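Local structure of proteinase K (Serratia sp., 2B6N) at residues A[124-129]-A[150-155]; A[157-162]-A[188-193]; A[176-181]-A[197-202]; A[203-208]-A[219-224]; A[231-236]-A[272-277]. The protein probably cleaves peptide bonds in proteins as a calcium-binding serine endopeptidase of the subtilisin-like peptidase S8 family, this chain being its subtilase domain. All blocks are in the same frame, centred on the assembly; numbering follows the deposited sequence.

Contact 1. Residues A[124-129]-A[150-155]; sequences PAVANM and GITFVV
The Phe153 ring takes Ala127 over one face and Met129 at its edge. Ala127 CB stands 3.6 Å from the Phe153 ring centroid and 10° off the normal, a CH-pi contact. Met129 SD lies in the ring plane, 3.8 Å from Phe153 CD2, an edge-on Met-aromatic contact; CG lies beside the backbone N (chi1 -62°) and the chain runs extended to SD (chi2 -174°), bringing the sulfur to the ring edge. Strands 125-129 and 152-156 form a beta-alpha-beta crossover through helix 137-148, and that helix with helix 107-120 packs around Phe153 and Met129. On the face carrying Val126, Asn128 and Val154, which helix 223-240 covers, Val126 CG2 meets Val154 CG2 at 4.0 Å. Asn128 turns its OD1 to Ser130, and its side chain lies near the predicted charge-relay residue Asp39. The parallel backbones are joined by Ala127 N to Thr152 O (2.8 Å), Val154 N to Ala127 O (2.9 Å) and Met129 N to Val154 O (2.8 Å). Toward Gly150 the bond from Thr152 N to Ala125 O is weak, and water takes over: one water donates to Ala125 O at 2.7 Å, and another accepts from Ala125 N while donating to Gly150 O at 2.6 Å.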
# COMPACT_ATOMS: atom_id res chain seq x y z
N PRO A 124 3.53 -2.32 -16.55
CA PRO A 124 2.57 -1.78 -15.56
C PRO A 124 3.17 -1.87 -14.15
O PRO A 124 3.65 -2.95 -13.75
CB PRO A 124 1.35 -2.70 -15.68
CG PRO A 124 1.51 -3.39 -17.04
CD PRO A 124 2.98 -3.47 -17.30
N ALA A 125 3.17 -0.75 -13.43
CA ALA A 125 3.88 -0.66 -12.15
C ALA A 125 3.10 0.15 -11.13
O ALA A 125 2.48 1.15 -11.47
CB ALA A 125 5.28 -0.02 -12.35
N VAL A 126 3.15 -0.28 -9.88
CA VAL A 126 2.62 0.49 -8.76
C VAL A 126 3.72 0.54 -7.70
O VAL A 126 4.50 -0.40 -7.56
CB VAL A 126 1.31 -0.13 -8.19
CG1 VAL A 126 1.53 -1.51 -7.59
CG2 VAL A 126 0.69 0.77 -7.12
N ALA A 127 3.79 1.64 -6.96
CA ALA A 127 4.75 1.76 -5.86
C ALA A 127 3.97 2.07 -4.60
O ALA A 127 3.04 2.88 -4.64
CB ALA A 127 5.80 2.84 -6.13
N ASN A 128 4.35 1.44 -3.49
CA ASN A 128 3.72 1.70 -2.20
C ASN A 128 4.70 2.35 -1.24
O ASN A 128 5.83 1.86 -1.10
CB ASN A 128 3.23 0.39 -1.58
CG ASN A 128 2.50 0.60 -0.27
OD1 ASN A 128 3.09 0.53 0.84
ND2 ASN A 128 1.22 0.92 -0.37
N MET A 129 4.26 3.43 -0.59
CA MET A 129 5.06 4.09 0.44
C MET A 129 4.31 4.13 1.77
O MET A 129 3.61 5.10 2.05
CB MET A 129 5.42 5.51 -0.00
CG MET A 129 6.27 5.55 -1.27
SD MET A 129 6.81 7.24 -1.65
CE MET A 129 7.99 7.55 -0.35
N GLY A 150 4.89 7.61 -15.15
CA GLY A 150 3.99 6.50 -15.43
C GLY A 150 3.79 5.45 -14.35
O GLY A 150 3.19 4.41 -14.61
N ILE A 151 4.28 5.71 -13.14
CA ILE A 151 4.13 4.74 -12.04
C ILE A 151 3.12 5.28 -11.05
O ILE A 151 3.28 6.38 -10.52
CB ILE A 151 5.48 4.43 -11.33
CG1 ILE A 151 6.49 3.80 -12.31
CG2 ILE A 151 5.27 3.50 -10.14
CD1 ILE A 151 7.62 4.75 -12.71
N THR A 152 2.08 4.50 -10.79
CA THR A 152 1.08 4.86 -9.79
C THR A 152 1.72 4.75 -8.41
O THR A 152 2.22 3.69 -8.06
CB THR A 152 -0.15 3.91 -9.89
OG1 THR A 152 -0.75 4.05 -11.20
CG2 THR A 152 -1.18 4.19 -8.80
N PHE A 153 1.71 5.85 -7.65
CA PHE A 153 2.18 5.85 -6.25
C PHE A 153 1.03 5.90 -5.25
O PHE A 153 0.12 6.73 -5.35
CB PHE A 153 3.12 7.03 -5.98
CG PHE A 153 4.54 6.72 -6.24
CD1 PHE A 153 4.99 6.46 -7.53
CD2 PHE A 153 5.44 6.67 -5.19
CE1 PHE A 153 6.31 6.16 -7.76
CE2 PHE A 153 6.78 6.38 -5.43
CZ PHE A 153 7.21 6.12 -6.71
N VAL A 154 1.12 5.01 -4.26
CA VAL A 154 0.10 4.87 -3.22
C VAL A 154 0.84 5.01 -1.89
O VAL A 154 1.86 4.35 -1.68
CB VAL A 154 -0.60 3.49 -3.30
CG1 VAL A 154 -1.70 3.40 -2.21
CG2 VAL A 154 -1.21 3.25 -4.69
N VAL A 155 0.34 5.87 -1.01
CA VAL A 155 1.06 6.25 0.22
C VAL A 155 0.14 6.31 1.44
O VAL A 155 -1.06 6.58 1.31
CB VAL A 155 1.85 7.61 0.09
CG1 VAL A 155 2.63 7.65 -1.23
CG2 VAL A 155 0.93 8.85 0.19
O HOH W 1 0.75 2.58 -13.03
O HOH W 2 2.90 1.88 -14.88

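Contact 2. Residues A[157-162]-A[188-193]; sequences AGNDNS and SSFSNY. With SO4 (sulfate ion), chain D.
The loop that follows strand 152-156, carrying Asn159 beside the predicted nucleophile Ser224, is held against the Ser188-Ser191 type I turn and its continuation by the amide of Asn192. Every polar atom of that buried side chain is engaged. Asn192 ND2 donates to Ala157 O at 2.9 Å, from above the carbonyl plane, and to Asp160 OD2, at 2.9 Å, in the plane of its own amide. The carboxylate offers its anti lone pair and lies nearly coplanar with the amide, 24° apart. Asn192 OD1 accepts Ser162 N at 2.9 Å and, more weakly, Asp160 N, so one side chain gathers segment 157-162 around itself. In subtilases an asparagine at the position of Asn159 lines the oxyanion hole, and here its side chain packs on the backbone of a bound peptide; Phe190 touches an apolar side chain of that peptide. With CG between the backbone N and carbonyl carbon (chi1 52°), the Phe190 ring lies alongside Asn159, its plane 80° from that amide. Backbone bonds flank the amide, Asn192 N to Gly158 O at 3.0 Å and Asn161 N to Phe190 O at 2.9 Å. Ser162 O lies over one face of the Tyr193 ring, toward its rim, while accepting Tyr193 N at 3.0 Å. Farther out, a sulfate, probably from the crystallisation liquor, accepts Ser189 OG on O2 at 2.6 Å and Ser189 N on O3.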
# COMPACT_ATOMS: atom_id res chain seq x y z
N ALA A 157 -1.52 7.82 4.76
CA ALA A 157 -1.88 9.17 5.21
C ALA A 157 -1.12 9.57 6.49
O ALA A 157 -0.84 10.75 6.70
CB ALA A 157 -3.39 9.29 5.43
N GLY A 158 -0.76 8.58 7.30
CA GLY A 158 -0.07 8.83 8.57
C GLY A 158 -0.95 8.53 9.78
O GLY A 158 -2.18 8.53 9.68
N ASN A 159 -0.32 8.31 10.92
CA ASN A 159 -1.01 7.85 12.14
C ASN A 159 -1.10 8.92 13.24
O ASN A 159 -1.01 8.59 14.42
CB ASN A 159 -0.31 6.61 12.71
CG ASN A 159 -0.16 5.49 11.68
OD1 ASN A 159 0.84 4.75 11.68
ND2 ASN A 159 -1.12 5.39 10.78
N ASP A 160 -1.29 10.17 12.84
CA ASP A 160 -1.18 11.32 13.76
C ASP A 160 -2.54 11.85 14.25
O ASP A 160 -2.59 12.84 15.01
CB ASP A 160 -0.43 12.45 13.05
CG ASP A 160 0.88 11.98 12.43
OD1 ASP A 160 1.82 11.80 13.22
OD2 ASP A 160 0.97 11.78 11.18
N ASN A 161 -3.62 11.21 13.82
CA ASN A 161 -4.97 11.70 14.10
C ASN A 161 -5.08 13.21 13.78
O ASN A 161 -5.64 14.02 14.56
CB ASN A 161 -5.33 11.36 15.56
CG ASN A 161 -6.75 11.73 15.93
OD1 ASN A 161 -7.04 12.05 17.11
ND2 ASN A 161 -7.64 11.70 14.97
N SER A 162 -4.52 13.59 12.63
CA SER A 162 -4.40 14.99 12.22
C SER A 162 -4.68 15.13 10.73
O SER A 162 -4.86 14.14 10.02
CB SER A 162 -2.98 15.51 12.50
OG SER A 162 -2.73 15.57 13.88
N SER A 188 -10.12 4.63 11.70
CA SER A 188 -9.25 4.23 12.81
C SER A 188 -8.89 5.45 13.65
O SER A 188 -8.67 6.53 13.09
CB SER A 188 -7.96 3.56 12.28
OG SER A 188 -8.27 2.45 11.43
N SER A 189 -8.80 5.28 14.97
CA SER A 189 -8.60 6.44 15.87
C SER A 189 -7.35 7.26 15.55
O SER A 189 -7.31 8.48 15.81
CB SER A 189 -8.57 6.00 17.33
OG SER A 189 -7.48 5.11 17.54
N PHE A 190 -6.32 6.58 15.02
CA PHE A 190 -5.04 7.20 14.72
C PHE A 190 -4.99 7.78 13.30
O PHE A 190 -4.04 8.44 12.96
CB PHE A 190 -3.91 6.15 14.86
CG PHE A 190 -4.17 4.91 14.07
CD1 PHE A 190 -3.99 4.90 12.69
CD2 PHE A 190 -4.66 3.76 14.69
CE1 PHE A 190 -4.28 3.76 11.93
CE2 PHE A 190 -4.93 2.61 13.96
CZ PHE A 190 -4.74 2.60 12.58
N SER A 191 -5.98 7.47 12.46
CA SER A 191 -5.85 7.81 11.02
C SER A 191 -5.84 9.33 10.78
O SER A 191 -6.75 10.05 11.24
CB SER A 191 -6.94 7.18 10.16
OG SER A 191 -6.67 7.43 8.77
N ASN A 192 -4.84 9.79 10.05
CA ASN A 192 -4.91 11.14 9.51
C ASN A 192 -6.10 11.22 8.54
O ASN A 192 -6.63 10.19 8.11
CB ASN A 192 -3.61 11.53 8.82
CG ASN A 192 -2.49 11.79 9.81
OD1 ASN A 192 -2.72 11.90 11.02
ND2 ASN A 192 -1.27 11.90 9.31
N TYR A 193 -6.50 12.44 8.20
CA TYR A 193 -7.78 12.68 7.56
C TYR A 193 -7.67 13.98 6.75
O TYR A 193 -6.62 14.66 6.76
CB TYR A 193 -8.90 12.76 8.62
CG TYR A 193 -8.65 13.80 9.69
CD1 TYR A 193 -8.87 15.15 9.43
CD2 TYR A 193 -8.17 13.43 10.96
CE1 TYR A 193 -8.63 16.12 10.39
CE2 TYR A 193 -7.93 14.41 11.94
CZ TYR A 193 -8.17 15.75 11.63
OH TYR A 193 -7.94 16.73 12.55
S SO4 D . -8.59 1.75 16.49
O1 SO4 D . -9.39 0.89 17.37
O2 SO4 D . -7.61 2.51 17.26
O3 SO4 D . -9.49 2.71 15.83
O4 SO4 D . -7.87 0.88 15.57
O HOH W 3 -7.20 16.12 14.84

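Contact 3. Residues A[176-181]-A[197-202]; sequences ITVGST and LDIYAP
Val178 presents its two methyls to two residues of the neighbouring strand: CG1 meets Ala201 CB at 3.8 Å, and CG2 lies beside Ile199 CG2 at 4.0 Å. With CG1 anti to the backbone N (chi1 -176°), the valine sets that methyl toward Ala201 and leaves CG2 beside Ile199, its partner in the register. These side chains share a face of the subtilisin-like central sheet, whose parallel strands 176-181 and 199-202 lie at one margin, the latter outermost; helix 223-240 packs on Val178 and Ile199. On the opposite face lies Tyr200. Gly179 has no side chain there, and the Tyr200 ring settles close to its backbone, with Tyr200 CD2 3.4 Å from Gly179 C. Leu197 CD2 lies over one face of this ring, toward the rim, and the phenolic hydroxyl bonds to Ala265 O. Thr181 CG2 approaches Tyr200 obliquely. Farther out, the backbones are stitched by Gly179 N to Ile199 O at 3.0 Å, Ala201 N to Gly179 O and Thr181 N to Ala201 O, although the strand segments are turned 43° from each other. At the beginning of the pair Thr177 O accepts two amides: Asp198 N at 2.8 Å and, weakly, Ile199 N. The side chain of Asp198 reaches back to the other strand, where OD2 takes Thr177 N at 2.8 Å on its anti lone pair, with an N-H...O angle of 163°.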
# COMPACT_ATOMS: atom_id res chain seq x y z
N ILE A 176 -1.60 8.84 -4.35
CA ILE A 176 -2.90 8.36 -3.85
C ILE A 176 -2.69 8.16 -2.35
O ILE A 176 -1.90 7.31 -1.93
CB ILE A 176 -3.33 7.03 -4.50
CG1 ILE A 176 -3.55 7.22 -6.00
CG2 ILE A 176 -4.65 6.50 -3.87
CD1 ILE A 176 -3.44 5.91 -6.79
N THR A 177 -3.38 8.97 -1.55
CA THR A 177 -3.15 9.02 -0.09
C THR A 177 -4.27 8.29 0.63
O THR A 177 -5.44 8.57 0.40
CB THR A 177 -2.98 10.49 0.38
OG1 THR A 177 -1.82 11.04 -0.26
CG2 THR A 177 -2.82 10.60 1.93
N VAL A 178 -3.89 7.35 1.50
CA VAL A 178 -4.82 6.34 2.01
C VAL A 178 -5.00 6.46 3.52
O VAL A 178 -4.03 6.34 4.28
CB VAL A 178 -4.33 4.90 1.62
CG1 VAL A 178 -5.35 3.84 2.04
CG2 VAL A 178 -4.04 4.82 0.10
N GLY A 179 -6.23 6.74 3.94
CA GLY A 179 -6.57 6.69 5.37
C GLY A 179 -6.96 5.27 5.78
O GLY A 179 -7.18 4.41 4.94
N SER A 180 -7.05 5.06 7.10
CA SER A 180 -7.25 3.72 7.69
C SER A 180 -8.64 3.57 8.31
O SER A 180 -9.13 4.50 8.97
CB SER A 180 -6.19 3.49 8.78
OG SER A 180 -6.42 2.27 9.45
N THR A 181 -9.26 2.39 8.13
CA THR A 181 -10.52 2.06 8.80
C THR A 181 -10.43 0.81 9.66
O THR A 181 -9.50 0.02 9.52
CB THR A 181 -11.66 1.81 7.79
OG1 THR A 181 -11.30 0.71 6.93
CG2 THR A 181 -11.92 3.07 6.92
N LEU A 197 -6.38 13.24 1.61
CA LEU A 197 -6.78 11.84 1.36
C LEU A 197 -7.47 11.64 0.01
O LEU A 197 -8.22 12.50 -0.43
CB LEU A 197 -7.72 11.32 2.45
CG LEU A 197 -7.06 10.64 3.64
CD1 LEU A 197 -6.21 11.64 4.37
CD2 LEU A 197 -8.14 10.09 4.56
N ASP A 198 -7.26 10.47 -0.58
CA ASP A 198 -7.99 10.04 -1.78
C ASP A 198 -9.02 8.95 -1.49
O ASP A 198 -10.06 8.88 -2.16
CB ASP A 198 -6.99 9.59 -2.85
CG ASP A 198 -6.14 10.73 -3.34
OD1 ASP A 198 -6.70 11.63 -4.02
OD2 ASP A 198 -4.95 10.78 -3.00
N ILE A 199 -8.75 8.12 -0.48
CA ILE A 199 -9.56 6.91 -0.25
C ILE A 199 -9.23 6.37 1.15
O ILE A 199 -8.19 6.72 1.73
CB ILE A 199 -9.26 5.84 -1.35
CG1 ILE A 199 -10.35 4.77 -1.45
CG2 ILE A 199 -7.84 5.23 -1.16
CD1 ILE A 199 -10.35 4.05 -2.79
N TYR A 200 -10.14 5.56 1.69
CA TYR A 200 -9.94 4.86 2.94
C TYR A 200 -9.83 3.35 2.64
O TYR A 200 -10.43 2.85 1.67
CB TYR A 200 -11.13 5.09 3.86
CG TYR A 200 -11.03 6.29 4.79
CD1 TYR A 200 -11.76 7.45 4.54
CD2 TYR A 200 -10.22 6.24 5.92
CE1 TYR A 200 -11.66 8.57 5.39
CE2 TYR A 200 -10.12 7.34 6.78
CZ TYR A 200 -10.86 8.49 6.52
OH TYR A 200 -10.75 9.54 7.40
N ALA A 201 -9.09 2.64 3.48
CA ALA A 201 -8.91 1.19 3.33
C ALA A 201 -8.68 0.58 4.73
O ALA A 201 -8.26 1.30 5.64
CB ALA A 201 -7.72 0.88 2.40
N PRO A 202 -8.97 -0.72 4.90
CA PRO A 202 -8.71 -1.40 6.19
C PRO A 202 -7.28 -1.21 6.67
O PRO A 202 -6.32 -1.52 5.94
CB PRO A 202 -8.95 -2.87 5.86
CG PRO A 202 -10.08 -2.81 4.85
CD PRO A 202 -9.61 -1.65 3.94

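Contact 4. Residues A[203-208]-A[219-224]; sequences GSSITS and TISGTS. With SO4 (sulfate ion), chain D.
Ile206 and Ile220 form the tight part of this contact, an antiparallel hydrogen-bonded pair in which Ile206 N reaches Ile220 O at 2.9 Å and Ile220 N reaches Ile206 O at 3.2 Å. Their side chains share a face and turn to helices: Ile206 packs on Met225 and His229, Ile220 on Met225 and on His75. Equally close is the junction of the two glycines. Gly222 N bonds to Gly203 O at 2.9 Å, and the same oxygen lies 3.3 Å from Ser221 CA, a CA-H...O contact; the lack of a side chain on Gly203 makes room for Gly222 O, whereas Gly222 has backbone angles that suit glycine. Between these two places a side chain supplies the link: Ser221 OG, placed beside its own backbone N (chi1 -62°), accepts Ser205 N at 2.8 Å, with an angle of 161°. The other side faces solvent: Thr207 and Thr219, a non-hydrogen-bonded pair, stay close, joined OG1 to OG1 at 2.7 Å, but Thr219 and Ser205 are exposed. Ser204 points away from the opposite segment; its OG holds a sulfate oxygen, O4, at 2.5 Å and also bonds to Ser188. Ser221 gives backbone bonds to the bound peptide, while Ser224, the predicted nucleophile, bonds to it through OG and weakly to His72. A beta hairpin of strands 206-209 and 217-220 thus leads through Gly222 into the Gly-Thr-Ser signature of subtilases, where the active-site serine stands near the start of a helix.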
# COMPACT_ATOMS: atom_id res chain seq x y z
N GLY A 203 -7.14 -0.73 7.90
CA GLY A 203 -5.81 -0.52 8.46
C GLY A 203 -5.64 -0.91 9.91
O GLY A 203 -4.51 -1.03 10.37
N SER A 204 -6.74 -1.12 10.63
CA SER A 204 -6.64 -1.58 12.03
C SER A 204 -6.62 -3.12 12.11
O SER A 204 -7.47 -3.79 11.50
CB SER A 204 -7.80 -1.02 12.88
OG SER A 204 -7.71 0.40 13.08
N SER A 205 -5.65 -3.67 12.85
CA SER A 205 -5.52 -5.13 13.12
C SER A 205 -5.52 -5.96 11.83
O SER A 205 -6.40 -6.79 11.60
CB SER A 205 -6.59 -5.63 14.10
OG SER A 205 -6.46 -5.00 15.36
N ILE A 206 -4.53 -5.68 10.98
CA ILE A 206 -4.37 -6.33 9.68
C ILE A 206 -3.34 -7.45 9.81
O ILE A 206 -2.22 -7.21 10.26
CB ILE A 206 -3.89 -5.31 8.60
CG1 ILE A 206 -4.93 -4.18 8.40
CG2 ILE A 206 -3.52 -6.03 7.26
CD1 ILE A 206 -6.35 -4.68 8.02
N THR A 207 -3.72 -8.66 9.42
CA THR A 207 -2.79 -9.79 9.45
C THR A 207 -2.11 -9.98 8.10
O THR A 207 -2.76 -9.89 7.03
CB THR A 207 -3.49 -11.10 9.85
OG1 THR A 207 -4.20 -10.89 11.09
CG2 THR A 207 -2.44 -12.21 10.03
N SER A 208 -0.81 -10.25 8.15
CA SER A 208 0.00 -10.44 6.94
C SER A 208 1.31 -11.15 7.31
O SER A 208 1.49 -11.55 8.46
CB SER A 208 0.29 -9.10 6.26
OG SER A 208 0.84 -9.28 4.96
N THR A 219 0.05 -9.24 13.23
CA THR A 219 -1.17 -8.46 13.12
C THR A 219 -0.89 -7.10 13.75
O THR A 219 -0.57 -7.02 14.93
CB THR A 219 -2.37 -9.15 13.83
OG1 THR A 219 -2.56 -10.44 13.23
CG2 THR A 219 -3.65 -8.34 13.66
N ILE A 220 -0.98 -6.05 12.93
CA ILE A 220 -0.55 -4.72 13.33
C ILE A 220 -1.51 -3.69 12.74
O ILE A 220 -2.31 -4.02 11.88
CB ILE A 220 0.95 -4.42 12.99
CG1 ILE A 220 1.32 -4.84 11.58
CG2 ILE A 220 1.91 -5.14 13.98
CD1 ILE A 220 2.76 -4.44 11.17
N SER A 221 -1.42 -2.45 13.22
CA SER A 221 -2.38 -1.42 12.81
C SER A 221 -1.62 -0.22 12.27
O SER A 221 -0.53 0.11 12.75
CB SER A 221 -3.24 -0.98 13.99
OG SER A 221 -4.03 -2.05 14.51
N GLY A 222 -2.22 0.45 11.29
CA GLY A 222 -1.63 1.69 10.78
C GLY A 222 -2.17 2.04 9.42
O GLY A 222 -2.67 1.18 8.69
N THR A 223 -2.07 3.32 9.05
CA THR A 223 -2.25 3.70 7.63
C THR A 223 -1.22 2.98 6.75
O THR A 223 -1.45 2.79 5.56
CB THR A 223 -2.18 5.24 7.42
OG1 THR A 223 -0.97 5.77 8.01
CG2 THR A 223 -3.38 5.90 8.07
N SER A 224 -0.10 2.56 7.34
CA SER A 224 0.88 1.72 6.65
C SER A 224 0.31 0.37 6.19
O SER A 224 0.80 -0.22 5.21
CB SER A 224 2.07 1.43 7.56
OG SER A 224 2.91 2.58 7.66
S SO4 D . -8.59 1.75 16.49
O1 SO4 D . -9.39 0.89 17.37
O2 SO4 D . -7.61 2.51 17.26
O3 SO4 D . -9.49 2.71 15.83
O4 SO4 D . -7.87 0.88 15.57

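Contact 5. Residues A[231-236]-A[272-277]; sequences AGVAAL and KLLFSL
Val233, on helix 223-240, comes within 5.6 Å of Ser276, CA to CA, near the C-terminus of the chain. The helix is braced internally by i+4 to i bonds such as Ala235 N to Ala231 O at 3.0 Å. The other segment leaves its short strand after Leu273 and runs irregularly past the helix, and no hydrogen bond joins the two. The contact is van der Waals, methyl groups against carbon and carbonyl oxygen. Val233 fits between Leu274 and Ser276: its CG2 lies 3.8 Å from Leu274 CD2 and 3.7 Å from Ser276 CB. Its other methyl, CG1, anti to the backbone N (chi1 173°), faces Phe275 O at 3.9 Å. This buried helix of the subtilisin-like fold, which carries the predicted catalytic serine near its start, is met here by the C-terminal part of this chain. Ile13 of helix 8-13 packs on Val233, Leu274 and Ser276, and Leu253 of helix 246-256 touches Val233 and Leu274. Ser276 also lies beside Asp14, a calcium ligand, while Phe275 O bonds to Tyr237 OH. Leu236 extends CD1 to Ser276, 3.8 Å from its O and 3.9 Å from its CB.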
# COMPACT_ATOMS: atom_id res chain seq x y z
N ALA A 231 -2.68 -0.27 -3.02
CA ALA A 231 -1.65 -0.66 -3.99
C ALA A 231 -1.99 -1.99 -4.67
O ALA A 231 -1.82 -2.14 -5.89
CB ALA A 231 -0.27 -0.73 -3.31
N GLY A 232 -2.48 -2.94 -3.87
CA GLY A 232 -2.88 -4.25 -4.39
C GLY A 232 -4.03 -4.15 -5.38
O GLY A 232 -4.02 -4.81 -6.40
N VAL A 233 -5.01 -3.29 -5.08
CA VAL A 233 -6.14 -3.08 -6.00
C VAL A 233 -5.71 -2.35 -7.27
O VAL A 233 -6.15 -2.70 -8.36
CB VAL A 233 -7.34 -2.38 -5.30
CG1 VAL A 233 -8.45 -1.99 -6.29
CG2 VAL A 233 -7.92 -3.30 -4.19
N ALA A 234 -4.85 -1.34 -7.15
CA ALA A 234 -4.21 -0.77 -8.37
C ALA A 234 -3.62 -1.87 -9.26
O ALA A 234 -3.82 -1.86 -10.49
CB ALA A 234 -3.11 0.24 -7.98
N ALA A 235 -2.91 -2.83 -8.65
CA ALA A 235 -2.33 -3.95 -9.39
C ALA A 235 -3.40 -4.80 -10.06
O ALA A 235 -3.21 -5.25 -11.19
CB ALA A 235 -1.46 -4.83 -8.49
N LEU A 236 -4.52 -5.04 -9.37
CA LEU A 236 -5.66 -5.73 -10.01
C LEU A 236 -6.16 -4.99 -11.24
O LEU A 236 -6.39 -5.60 -12.29
CB LEU A 236 -6.83 -5.87 -9.03
CG LEU A 236 -6.63 -6.70 -7.76
CD1 LEU A 236 -7.94 -6.78 -6.96
CD2 LEU A 236 -6.13 -8.10 -8.07
N LYS A 272 -14.94 7.47 0.68
CA LYS A 272 -14.77 6.42 -0.31
C LYS A 272 -14.01 5.29 0.36
O LYS A 272 -12.91 5.51 0.90
CB LYS A 272 -13.98 6.92 -1.52
CG LYS A 272 -14.72 8.02 -2.34
CD LYS A 272 -14.00 8.30 -3.65
CE LYS A 272 -14.66 9.43 -4.47
NZ LYS A 272 -14.18 10.78 -4.01
N LEU A 273 -14.59 4.11 0.32
CA LEU A 273 -13.94 2.93 0.89
C LEU A 273 -13.50 2.01 -0.24
O LEU A 273 -14.27 1.71 -1.14
CB LEU A 273 -14.86 2.21 1.88
CG LEU A 273 -14.33 0.92 2.51
CD1 LEU A 273 -13.12 1.16 3.46
CD2 LEU A 273 -15.47 0.17 3.23
N LEU A 274 -12.23 1.59 -0.20
CA LEU A 274 -11.64 0.74 -1.22
C LEU A 274 -12.53 -0.44 -1.60
O LEU A 274 -13.05 -1.15 -0.73
CB LEU A 274 -10.28 0.21 -0.72
CG LEU A 274 -9.50 -0.67 -1.71
CD1 LEU A 274 -9.10 0.12 -2.97
CD2 LEU A 274 -8.26 -1.23 -1.01
N PHE A 275 -12.70 -0.63 -2.91
CA PHE A 275 -13.50 -1.75 -3.47
C PHE A 275 -12.70 -2.38 -4.60
O PHE A 275 -12.22 -1.67 -5.50
CB PHE A 275 -14.89 -1.27 -3.92
CG PHE A 275 -15.78 -2.36 -4.42
CD1 PHE A 275 -16.44 -3.20 -3.52
CD2 PHE A 275 -15.96 -2.56 -5.81
CE1 PHE A 275 -17.28 -4.24 -3.97
CE2 PHE A 275 -16.80 -3.60 -6.27
CZ PHE A 275 -17.46 -4.43 -5.35
N SER A 276 -12.51 -3.70 -4.56
CA SER A 276 -11.55 -4.35 -5.45
C SER A 276 -12.10 -4.86 -6.79
O SER A 276 -11.32 -5.27 -7.66
CB SER A 276 -10.89 -5.52 -4.71
OG SER A 276 -11.88 -6.49 -4.39
N LEU A 277 -13.42 -4.89 -6.93
CA LEU A 277 -14.05 -5.49 -8.11
C LEU A 277 -14.51 -4.47 -9.12
O LEU A 277 -14.72 -3.30 -8.78
CB LEU A 277 -15.20 -6.40 -7.71
CG LEU A 277 -14.89 -7.49 -6.66
CD1 LEU A 277 -16.10 -8.39 -6.46
CD2 LEU A 277 -13.66 -8.32 -7.03

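In the fold
Contacts 1 and 3 are neighbouring pairs in one parallel sheet, joined where strand 152-156 bonds to strand 176-181; both are buried and combine backbone bonds with apolar side chains. Contact 5 is equally buried but has no hydrogen bond across it. Its helix packs on Val126, Asn128 and Val154 of contact 1, and its chain end bonds to Tyr200 of contact 3. Contacts 2 and 4 are only partly buried, contact 2 being the farthest out, and are polar: amides, hydroxyls and loop carbonyls do the work. They meet through Ser188 with Ser204 and Gly158 with Thr223, share a sulfate, and reach the bound peptide. Helix 223-240 runs from contact 4 into contact 5, tying the active-site surface to the core.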